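Local coordinates for outer envelope protein 64, mitochondrial (PDB 6HPG) that probably acts, by its TPR domain, as a chaperone receptor at the mitochondrial outer membrane that mediates Hsp90-dependent protein targeting to mitochondria, at residues Y17-N23 against A48-L53; M9-N14 against F28-A32; K72-L78 against L103-T109. All coordinates share one frame; numbering follows the deposited sequence.

Contact 1: residues Y17-N23 against A48-L53; sequences YKGKQWN and AAFLEL
With CG of Glu52 anti to its own carbonyl carbon, a bend at chi2 (-87°) folds the carboxylate back over the indole of Trp22. The contact belongs to the TPR domain: the turn between the two antiparallel helices of the first repeat, 2-18 and 22-35, packs on residues 48-53, the C-terminal part of helix 40-52 and what follows. Glu52 lies flat on the indole. Glu52 CB sits over the face, 3.8 Å from the centroid of the six-membered ring of Trp22 in a CH-pi contact, and the carboxylate plane is only 10° from the ring plane, with Glu52 CD 3.6 Å from Trp22 CH2. Lys20 O, from the Schellman motif that ends helix 2-18, approaches the opposite face of the indole near its rim. At the root of the indole, Leu53 lies antiparallel to the Trp22 side chain, Leu53 CG meeting Trp22 CB at 3.8 Å.

Tyr17 stands nearly upright to the carboxylate, its ring plane 74° away. Tyr17 CE2 touches Ala48 CB at 3.7 Å, the small alanines at 48 and 49 allowing the ring close to the helix backbone. The phenol also reaches the bound peptide, as does Ala48, so this end of helix 2-18 and helix 40-52 line part of the peptide groove. Two waters join Tyr17 to Glu52: one lies 2.7 Å from Tyr17 OH and donates to Ala48 O, and weakly to Glu52 OE2; the second makes a weak bond with Tyr17 OH, its direction unassigned, and donates to Glu52 OE2 at 3.1 Å.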
loop_
_atom_site.group_PDB
_atom_site.type_symbol
_atom_site.label_atom_id
_atom_site.label_comp_id
_atom_site.label_asym_id
_atom_site.label_seq_id
_atom_site.Cartn_x
_atom_site.Cartn_y
_atom_site.Cartn_z
ATOM N N TYR A 17 -2.181 -11.027 7.481
ATOM C CA TYR A 17 -1.798 -10.833 6.108
ATOM C C TYR A 17 -0.852 -11.940 5.686
ATOM O O TYR A 17 -1.044 -12.498 4.614
ATOM C CB TYR A 17 -1.153 -9.452 5.872
ATOM C CG TYR A 17 -0.805 -9.151 4.424
ATOM C CD1 TYR A 17 0.420 -9.541 3.880
ATOM C CD2 TYR A 17 -1.690 -8.441 3.602
ATOM C CE1 TYR A 17 0.743 -9.246 2.575
ATOM C CE2 TYR A 17 -1.383 -8.165 2.292
ATOM C CZ TYR A 17 -0.165 -8.564 1.774
ATOM O OH TYR A 17 0.131 -8.277 0.453
ATOM N N LYS A 18 0.167 -12.235 6.497
ATOM C CA LYS A 18 1.119 -13.267 6.117
ATOM C C LYS A 18 0.464 -14.653 5.974
ATOM O O LYS A 18 0.911 -15.470 5.192
ATOM C CB LYS A 18 2.290 -13.323 7.103
ATOM C CG LYS A 18 3.200 -12.119 6.984
ATOM C CD LYS A 18 4.127 -12.026 8.173
ATOM C CE LYS A 18 4.704 -10.634 8.269
ATOM N NZ LYS A 18 5.697 -10.594 9.365
ATOM N N GLY A 19 -0.583 -14.914 6.736
ATOM C CA GLY A 19 -1.360 -16.158 6.582
ATOM C C GLY A 19 -2.474 -16.102 5.563
ATOM O O GLY A 19 -3.344 -16.950 5.578
ATOM N N LYS A 20 -2.495 -15.089 4.703
ATOM C CA LYS A 20 -3.599 -14.861 3.736
ATOM C C LYS A 20 -5.001 -14.626 4.315
ATOM O O LYS A 20 -5.981 -14.790 3.618
ATOM C CB LYS A 20 -3.682 -15.979 2.686
ATOM C CG LYS A 20 -2.361 -16.583 2.275
ATOM C CD LYS A 20 -1.416 -15.547 1.701
ATOM C CE LYS A 20 -0.104 -16.218 1.324
ATOM N NZ LYS A 20 1.007 -15.238 1.284
ATOM N N GLN A 21 -5.104 -14.176 5.553
ATOM C CA GLN A 21 -6.400 -13.879 6.160
ATOM C C GLN A 21 -6.713 -12.405 5.873
ATOM O O GLN A 21 -6.613 -11.537 6.715
ATOM C CB GLN A 21 -6.361 -14.135 7.650
ATOM C CG GLN A 21 -5.664 -15.429 8.082
ATOM C CD GLN A 21 -6.617 -16.541 8.355
ATOM O OE1 GLN A 21 -7.511 -16.808 7.550
ATOM N NE2 GLN A 21 -6.444 -17.203 9.499
ATOM N N TRP A 22 -7.121 -12.139 4.653
ATOM C CA TRP A 22 -7.114 -10.765 4.151
ATOM C C TRP A 22 -8.090 -9.890 4.898
ATOM O O TRP A 22 -7.741 -8.746 5.179
ATOM C CB TRP A 22 -7.462 -10.706 2.677
ATOM C CG TRP A 22 -6.648 -11.577 1.802
ATOM C CD1 TRP A 22 -7.126 -12.454 0.903
ATOM C CD2 TRP A 22 -5.218 -11.660 1.739
ATOM N NE1 TRP A 22 -6.094 -13.096 0.261
ATOM C CE2 TRP A 22 -4.906 -12.639 0.758
ATOM C CE3 TRP A 22 -4.172 -11.021 2.412
ATOM C CZ2 TRP A 22 -3.598 -12.985 0.421
ATOM C CZ3 TRP A 22 -2.846 -11.384 2.090
ATOM C CH2 TRP A 22 -2.585 -12.357 1.085
ATOM N N ASN A 23 -9.306 -10.397 5.171
ATOM C CA ASN A 23 -10.302 -9.613 5.946
ATOM C C ASN A 23 -9.893 -9.365 7.389
ATOM O O ASN A 23 -10.113 -8.259 7.956
ATOM C CB ASN A 23 -11.650 -10.298 5.973
ATOM C CG ASN A 23 -12.323 -10.236 4.663
ATOM O OD1 ASN A 23 -12.748 -9.170 4.240
ATOM N ND2 ASN A 23 -12.422 -11.370 3.993
ATOM N N ALA A 48 -2.497 -2.879 1.090
ATOM C CA ALA A 48 -2.026 -4.200 0.635
ATOM C C ALA A 48 -3.095 -5.256 0.864
ATOM O O ALA A 48 -3.360 -6.060 0.002
ATOM C CB ALA A 48 -0.761 -4.587 1.383
ATOM N N ALA A 49 -3.703 -5.291 2.058
ATOM C CA ALA A 49 -4.806 -6.278 2.295
ATOM C C ALA A 49 -5.980 -6.067 1.327
ATOM O O ALA A 49 -6.503 -7.047 0.772
ATOM C CB ALA A 49 -5.296 -6.244 3.735
ATOM N N PHE A 50 -6.300 -4.797 1.020
ATOM C CA PHE A 50 -7.375 -4.485 0.070
ATOM C C PHE A 50 -7.082 -4.901 -1.376
ATOM O O PHE A 50 -7.974 -5.402 -2.079
ATOM C CB PHE A 50 -7.748 -2.996 0.095
ATOM C CG PHE A 50 -8.678 -2.582 1.220
ATOM C CD1 PHE A 50 -9.801 -3.354 1.588
ATOM C CD2 PHE A 50 -8.472 -1.365 1.877
ATOM C CE1 PHE A 50 -10.654 -2.917 2.585
ATOM C CE2 PHE A 50 -9.312 -0.949 2.910
ATOM C CZ PHE A 50 -10.400 -1.710 3.250
ATOM N N LEU A 51 -5.854 -4.670 -1.825
ATOM C CA LEU A 51 -5.420 -5.165 -3.114
ATOM C C LEU A 51 -5.687 -6.669 -3.291
ATOM O O LEU A 51 -6.152 -7.126 -4.314
ATOM C CB LEU A 51 -3.932 -4.923 -3.275
ATOM C CG LEU A 51 -3.518 -3.502 -3.624
ATOM C CD1 LEU A 51 -2.030 -3.457 -3.929
ATOM C CD2 LEU A 51 -4.290 -2.995 -4.809
ATOM N N GLU A 52 -5.408 -7.430 -2.265
ATOM C CA GLU A 52 -5.578 -8.866 -2.369
ATOM C C GLU A 52 -7.060 -9.293 -2.475
ATOM O O GLU A 52 -7.349 -10.364 -2.971
ATOM C CB GLU A 52 -4.904 -9.494 -1.182
ATOM C CG GLU A 52 -3.390 -9.280 -1.165
ATOM C CD GLU A 52 -2.620 -10.344 -1.951
ATOM O OE1 GLU A 52 -3.277 -11.215 -2.558
ATOM O OE2 GLU A 52 -1.369 -10.329 -1.907
ATOM N N LEU A 53 -7.963 -8.440 -1.987
ATOM C CA LEU A 53 -9.410 -8.639 -2.038
ATOM C C LEU A 53 -10.063 -8.100 -3.289
ATOM O O LEU A 53 -11.261 -8.259 -3.460
ATOM C CB LEU A 53 -10.062 -7.962 -0.826
ATOM C CG LEU A 53 -9.847 -8.686 0.500
ATOM C CD1 LEU A 53 -10.361 -7.831 1.656
ATOM C CD2 LEU A 53 -10.518 -10.053 0.485
HETATM O O HOH W 1 -1.170 -6.940 -1.567
HETATM O O HOH W 2 1.020 -11.155 -0.120
#

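Contact 2: residues M9-N14 against F28-A32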
loop_
_atom_site.group_PDB
_atom_site.type_symbol
_atom_site.label_atom_id
_atom_site.label_comp_id
_atom_site.label_asym_id
_atom_site.label_seq_id
_atom_site.Cartn_x
_atom_site.Cartn_y
_atom_site.Cartn_z
ATOM N N MET A 9 -2.108 -4.085 17.254
ATOM C CA MET A 9 -3.083 -4.362 16.212
ATOM C C MET A 9 -2.383 -4.427 14.827
ATOM O O MET A 9 -2.670 -5.329 14.020
ATOM C CB MET A 9 -4.136 -3.277 16.221
ATOM C CG MET A 9 -4.951 -3.224 17.520
ATOM S SD MET A 9 -5.926 -4.713 17.645
ATOM C CE MET A 9 -5.014 -5.768 18.714
ATOM N N LYS A 10 -1.454 -3.500 14.569
ATOM C CA LYS A 10 -0.707 -3.585 13.348
ATOM C C LYS A 10 -0.021 -4.920 13.215
ATOM O O LYS A 10 -0.164 -5.594 12.173
ATOM C CB LYS A 10 0.286 -2.431 13.189
ATOM C CG LYS A 10 0.985 -2.466 11.822
ATOM C CD LYS A 10 2.389 -1.933 11.858
ATOM C CE LYS A 10 3.318 -2.900 12.570
ATOM N NZ LYS A 10 4.733 -2.442 12.389
ATOM N N GLU A 11 0.667 -5.345 14.271
ATOM C CA GLU A 11 1.398 -6.614 14.215
ATOM C C GLU A 11 0.461 -7.821 13.984
ATOM O O GLU A 11 0.821 -8.734 13.263
ATOM C CB GLU A 11 2.292 -6.785 15.446
ATOM C CG GLU A 11 3.372 -5.684 15.499
ATOM C CD GLU A 11 4.140 -5.592 16.812
ATOM O OE1 GLU A 11 3.838 -6.342 17.762
ATOM O OE2 GLU A 11 5.075 -4.759 16.879
ATOM N N LYS A 12 -0.753 -7.771 14.527
ATOM C CA LYS A 12 -1.761 -8.845 14.360
ATOM C C LYS A 12 -2.254 -8.846 12.919
ATOM O O LYS A 12 -2.441 -9.899 12.284
ATOM C CB LYS A 12 -2.947 -8.627 15.326
ATOM C CG LYS A 12 -3.036 -9.544 16.547
ATOM C CD LYS A 12 -1.980 -9.355 17.610
ATOM C CE LYS A 12 -2.470 -9.832 18.975
ATOM N NZ LYS A 12 -3.521 -8.967 19.622
ATOM N N GLY A 13 -2.429 -7.658 12.384
ATOM C CA GLY A 13 -2.720 -7.497 10.954
ATOM C C GLY A 13 -1.658 -8.144 10.070
ATOM O O GLY A 13 -1.997 -8.802 9.086
ATOM N N ASN A 14 -0.386 -7.916 10.414
ATOM C CA ASN A 14 0.741 -8.409 9.613
ATOM C C ASN A 14 0.742 -9.938 9.668
ATOM O O ASN A 14 0.968 -10.573 8.663
ATOM C CB ASN A 14 2.083 -7.826 10.069
ATOM C CG ASN A 14 2.265 -6.335 9.688
ATOM O OD1 ASN A 14 1.421 -5.699 9.041
ATOM N ND2 ASN A 14 3.365 -5.790 10.098
ATOM N N PHE A 28 -7.814 -5.827 11.612
ATOM C CA PHE A 28 -6.755 -5.453 12.555
ATOM C C PHE A 28 -6.184 -4.074 12.228
ATOM O O PHE A 28 -5.982 -3.265 13.134
ATOM C CB PHE A 28 -5.613 -6.515 12.633
ATOM C CG PHE A 28 -5.931 -7.700 13.518
ATOM C CD1 PHE A 28 -6.339 -7.519 14.830
ATOM C CD2 PHE A 28 -5.794 -9.005 13.049
ATOM C CE1 PHE A 28 -6.651 -8.596 15.641
ATOM C CE2 PHE A 28 -6.124 -10.086 13.853
ATOM C CZ PHE A 28 -6.554 -9.872 15.156
ATOM N N TYR A 29 -6.018 -3.787 10.939
ATOM C CA TYR A 29 -5.414 -2.561 10.486
ATOM C C TYR A 29 -6.376 -1.428 10.682
ATOM O O TYR A 29 -5.959 -0.311 11.034
ATOM C CB TYR A 29 -4.953 -2.672 9.038
ATOM C CG TYR A 29 -3.794 -3.648 8.744
ATOM C CD1 TYR A 29 -2.669 -3.736 9.564
ATOM C CD2 TYR A 29 -3.799 -4.419 7.598
ATOM C CE1 TYR A 29 -1.602 -4.576 9.241
ATOM C CE2 TYR A 29 -2.752 -5.233 7.286
ATOM C CZ TYR A 29 -1.661 -5.329 8.118
ATOM O OH TYR A 29 -0.607 -6.170 7.756
ATOM N N THR A 30 -7.670 -1.712 10.540
ATOM C CA THR A 30 -8.721 -0.696 10.826
ATOM C C THR A 30 -8.697 -0.235 12.281
ATOM O O THR A 30 -8.752 0.993 12.623
ATOM C CB THR A 30 -10.075 -1.241 10.362
ATOM O OG1 THR A 30 -9.980 -1.399 8.947
ATOM C CG2 THR A 30 -11.290 -0.320 10.704
ATOM N N GLU A 31 -8.535 -1.204 13.141
ATOM C CA GLU A 31 -8.427 -0.928 14.563
ATOM C C GLU A 31 -7.127 -0.194 14.934
ATOM O O GLU A 31 -7.165 0.690 15.822
ATOM C CB GLU A 31 -8.558 -2.217 15.357
ATOM C CG GLU A 31 -8.502 -2.064 16.864
ATOM C CD GLU A 31 -9.733 -1.388 17.463
ATOM O OE1 GLU A 31 -9.808 -1.268 18.712
ATOM O OE2 GLU A 31 -10.628 -1.028 16.709
ATOM N N ALA A 32 -6.008 -0.626 14.322
ATOM C CA ALA A 32 -4.726 0.041 14.413
ATOM C C ALA A 32 -4.884 1.504 14.114
ATOM O O ALA A 32 -4.426 2.367 14.872
ATOM C CB ALA A 32 -3.731 -0.585 13.439
#
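The contact pairs the two helices of the first TPR repeat's hairpin: helices 2-18 and 22-35 run antiparallel, their local axes 7.7 Å apart at an angle of 163°. Gly13, without a side chain, lets its CA lie over the face of the Tyr29 ring, 3.9 Å from the centroid. One turn away the small Ala32 lets its CB meet Met9 CB at 3.9 Å.

Phe28 fills the flank of the hairpin. Lys12 CB sits almost exactly on the ring normal, 3.4 Å from the Phe28 centroid, while its chain, bent at chi2, carries the ammonium end away from helix 22-35. Met9 approaches the same ring differently, with Met9 SD at the edge and 4.0 Å from Phe28 CD1, a Met-aromatic contact; Met9 SD and CG also lie against Glu31 CG.

On the other flank the contact faces the bound peptide. Asn14 and Lys10 both give side-chain hydrogen bonds to the peptide backbone, and Lys10 NZ also forms a salt bridge with Glu7. Tyr29, which itself packs on the peptide, helps fix the rotation of the Asn14 amide, its ring plane turned 65° from that of the amide. Asn14 OD1 lies in the plane of the ring at its edge and accepts a hydrogen bond from Tyr29 OH; the modelled length, 2.4 Å, is doubtful.

Contact 3: residues K72-L78 against L103-T109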
loop_
_atom_site.group_PDB
_atom_site.type_symbol
_atom_site.label_atom_id
_atom_site.label_comp_id
_atom_site.label_asym_id
_atom_site.label_seq_id
_atom_site.Cartn_x
_atom_site.Cartn_y
_atom_site.Cartn_z
ATOM N N LYS A 72 7.064 10.325 1.501
ATOM C CA LYS A 72 8.171 9.487 1.072
ATOM C C LYS A 72 7.892 7.972 1.213
ATOM O O LYS A 72 8.773 7.192 1.017
ATOM C CB LYS A 72 9.438 9.912 1.802
ATOM C CG LYS A 72 9.866 11.327 1.422
ATOM C CD LYS A 72 11.025 11.805 2.270
ATOM C CE LYS A 72 11.630 13.078 1.699
ATOM N NZ LYS A 72 12.575 13.721 2.655
ATOM N N ASN A 73 6.665 7.570 1.555
ATOM C CA ASN A 73 6.318 6.168 1.640
ATOM C C ASN A 73 6.301 5.448 0.285
ATOM O O ASN A 73 5.330 5.546 -0.459
ATOM C CB ASN A 73 4.947 5.963 2.297
ATOM C CG ASN A 73 4.708 4.517 2.614
ATOM O OD1 ASN A 73 4.648 3.682 1.698
ATOM N ND2 ASN A 73 4.733 4.177 3.901
ATOM N N VAL A 74 7.334 4.661 0.019
ATOM C CA VAL A 74 7.532 4.081 -1.295
ATOM C C VAL A 74 6.390 3.155 -1.678
ATOM O O VAL A 74 5.898 3.184 -2.806
ATOM C CB VAL A 74 8.837 3.268 -1.391
ATOM C CG1 VAL A 74 8.961 2.609 -2.776
ATOM C CG2 VAL A 74 10.035 4.155 -1.117
ATOM N N LYS A 75 6.030 2.292 -0.755
ATOM C CA LYS A 75 4.983 1.313 -0.969
ATOM C C LYS A 75 3.603 1.903 -1.262
ATOM O O LYS A 75 2.844 1.302 -1.997
ATOM C CB LYS A 75 4.960 0.283 0.171
ATOM C CG LYS A 75 6.180 -0.638 0.145
ATOM C CD LYS A 75 6.006 -1.892 0.993
ATOM C CE LYS A 75 7.336 -2.564 1.334
ATOM N NZ LYS A 75 7.200 -3.809 2.177
ATOM N N ALA A 76 3.319 3.104 -0.772
ATOM C CA ALA A 76 2.083 3.802 -1.105
ATOM C C ALA A 76 1.942 4.099 -2.606
ATOM O O ALA A 76 0.852 3.970 -3.185
ATOM C CB ALA A 76 1.947 5.072 -0.241
ATOM N N TYR A 77 3.059 4.475 -3.244
ATOM C CA TYR A 77 3.106 4.704 -4.663
ATOM C C TYR A 77 2.996 3.395 -5.488
ATOM O O TYR A 77 2.213 3.313 -6.462
ATOM C CB TYR A 77 4.339 5.554 -5.045
ATOM C CG TYR A 77 4.300 6.884 -4.386
ATOM C CD1 TYR A 77 3.433 7.907 -4.838
ATOM C CD2 TYR A 77 5.043 7.128 -3.277
ATOM C CE1 TYR A 77 3.341 9.123 -4.165
ATOM C CE2 TYR A 77 4.953 8.332 -2.600
ATOM C CZ TYR A 77 4.114 9.330 -3.047
ATOM O OH TYR A 77 4.079 10.509 -2.340
ATOM N N LEU A 78 3.790 2.390 -5.102
ATOM C CA LEU A 78 3.744 1.053 -5.727
ATOM C C LEU A 78 2.352 0.456 -5.710
ATOM O O LEU A 78 1.859 -0.004 -6.727
ATOM C CB LEU A 78 4.676 0.111 -4.999
ATOM C CG LEU A 78 6.179 0.465 -5.081
ATOM C CD1 LEU A 78 7.007 -0.615 -4.404
ATOM C CD2 LEU A 78 6.638 0.587 -6.507
ATOM N N LEU A 103 11.810 8.198 -5.391
ATOM C CA LEU A 103 12.114 7.901 -3.978
ATOM C C LEU A 103 13.086 6.695 -3.821
ATOM O O LEU A 103 13.920 6.678 -2.933
ATOM C CB LEU A 103 10.827 7.619 -3.188
ATOM C CG LEU A 103 9.766 8.727 -3.258
ATOM C CD1 LEU A 103 8.432 8.271 -2.693
ATOM C CD2 LEU A 103 10.254 9.976 -2.546
ATOM N N GLU A 104 12.959 5.681 -4.660
ATOM C CA GLU A 104 13.759 4.480 -4.483
ATOM C C GLU A 104 14.226 4.024 -5.844
ATOM O O GLU A 104 13.572 3.211 -6.484
ATOM C CB GLU A 104 12.949 3.394 -3.753
ATOM C CG GLU A 104 13.726 2.145 -3.357
ATOM C CD GLU A 104 12.863 1.141 -2.589
ATOM O OE1 GLU A 104 12.730 -0.014 -3.050
ATOM O OE2 GLU A 104 12.326 1.490 -1.518
ATOM N N PRO A 105 15.361 4.602 -6.320
ATOM C CA PRO A 105 15.823 4.362 -7.680
ATOM C C PRO A 105 15.928 2.916 -8.090
ATOM O O PRO A 105 15.717 2.616 -9.254
ATOM C CB PRO A 105 17.203 5.019 -7.683
ATOM C CG PRO A 105 17.037 6.177 -6.796
ATOM C CD PRO A 105 16.147 5.683 -5.681
ATOM N N GLN A 106 16.281 2.021 -7.167
ATOM C CA GLN A 106 16.569 0.633 -7.539
ATOM C C GLN A 106 15.314 -0.247 -7.541
ATOM O O GLN A 106 15.424 -1.457 -7.767
ATOM C CB GLN A 106 17.625 0.031 -6.590
ATOM C CG GLN A 106 18.939 0.790 -6.550
ATOM C CD GLN A 106 19.784 0.539 -7.778
ATOM O OE1 GLN A 106 19.997 1.442 -8.588
ATOM N NE2 GLN A 106 20.250 -0.701 -7.941
ATOM N N ASN A 107 14.134 0.338 -7.312
ATOM C CA ASN A 107 12.966 -0.454 -6.983
ATOM C C ASN A 107 12.591 -1.327 -8.142
ATOM O O ASN A 107 12.262 -0.842 -9.218
ATOM C CB ASN A 107 11.790 0.432 -6.599
ATOM C CG ASN A 107 10.624 -0.374 -6.097
ATOM O OD1 ASN A 107 9.756 -0.779 -6.868
ATOM N ND2 ASN A 107 10.613 -0.642 -4.816
ATOM N N LYS A 108 12.632 -2.632 -7.927
ATOM C CA LYS A 108 12.439 -3.571 -9.016
ATOM C C LYS A 108 10.982 -3.584 -9.495
ATOM O O LYS A 108 10.741 -3.785 -10.676
ATOM C CB LYS A 108 12.922 -4.978 -8.631
ATOM C CG LYS A 108 14.000 -5.557 -9.557
ATOM C CD LYS A 108 13.473 -5.971 -10.942
ATOM C CE LYS A 108 14.006 -5.091 -12.075
ATOM N NZ LYS A 108 13.204 -5.234 -13.327
ATOM N N THR A 109 10.027 -3.308 -8.604
ATOM C CA THR A 109 8.633 -3.483 -8.920
ATOM C C THR A 109 8.166 -2.401 -9.783
ATOM O O THR A 109 7.390 -2.649 -10.699
ATOM C CB THR A 109 7.773 -3.519 -7.655
ATOM O OG1 THR A 109 7.936 -4.815 -7.079
ATOM C CG2 THR A 109 6.260 -3.258 -7.913
#
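This is a loop-to-helix contact of mixed apolar and polar character, in which the start of helix 74-86 packs against the turn that joins helix 90-103 to helix 108-118. Leu103 and Val74 form its apolar side. Leu103 CD1 meets the Tyr77 ring at CE2, 3.5 Å away, the leucine running roughly perpendicular to the tyrosine side chain, while Leu103 CB lies against Val74 CG2. The phenol end of Tyr77 bonds to Lys71 O, and His99 packs edge-to-face with its ring.

Glu104 crosses Val74 at about a right angle. With CG anti to the backbone N (chi1 -173°) and the chain extended beyond it, its carboxylate is carried past the valine, Glu104 OE2 passing 3.5 Å from Val74 CG2 on its way to a polar side chain of the bound peptide. Asn107 steadies this carboxylate: Asn107 ND2 donates to Glu104 OE1 at 2.8 Å, nearly straight at 168°, in the amide plane but from above the carboxylate plane. Asn107 OD1 caps helix 108-118 through a weak bond from Thr109 N and a further one from Ala110 N, and rests 3.4 Å from Leu78 CD2.

Asn73 likewise caps helix 74-86, Asn73 OD1 accepting from Ala76 N at 2.9 Å. Glu104, Asn107 (weakly) and Lys75, which pairs with an acidic side chain of the peptide, all bind the peptide, and Lys75 is placed consistently with the dicarboxylate clamp of TPR co-chaperones.

How the contacts relate
One chain of seven helices carries all three contacts, and their placing illustrates how a TPR array builds a groove from repeated hairpins. Contacts 1 and 2 share helices 2-18 and 22-35: contact 2 pairs the helices within the first repeat, contact 1 joins their turn to the second. Their centres are 12 Å apart and they touch, Tyr17 CB lying 3.8 Å from Tyr29 OH. Contact 3, across the chain's centre, lies about 20 Å from contact 1 and 23 Å from contact 2 between centres, touching neither. All three reach the bound peptide; Lys10 and Asn14 of contact 2 and Lys75 of contact 3, with Asn45 and Arg79, are consistent with the clamp that takes the EEVD tail of Hsp90 or Hsp70.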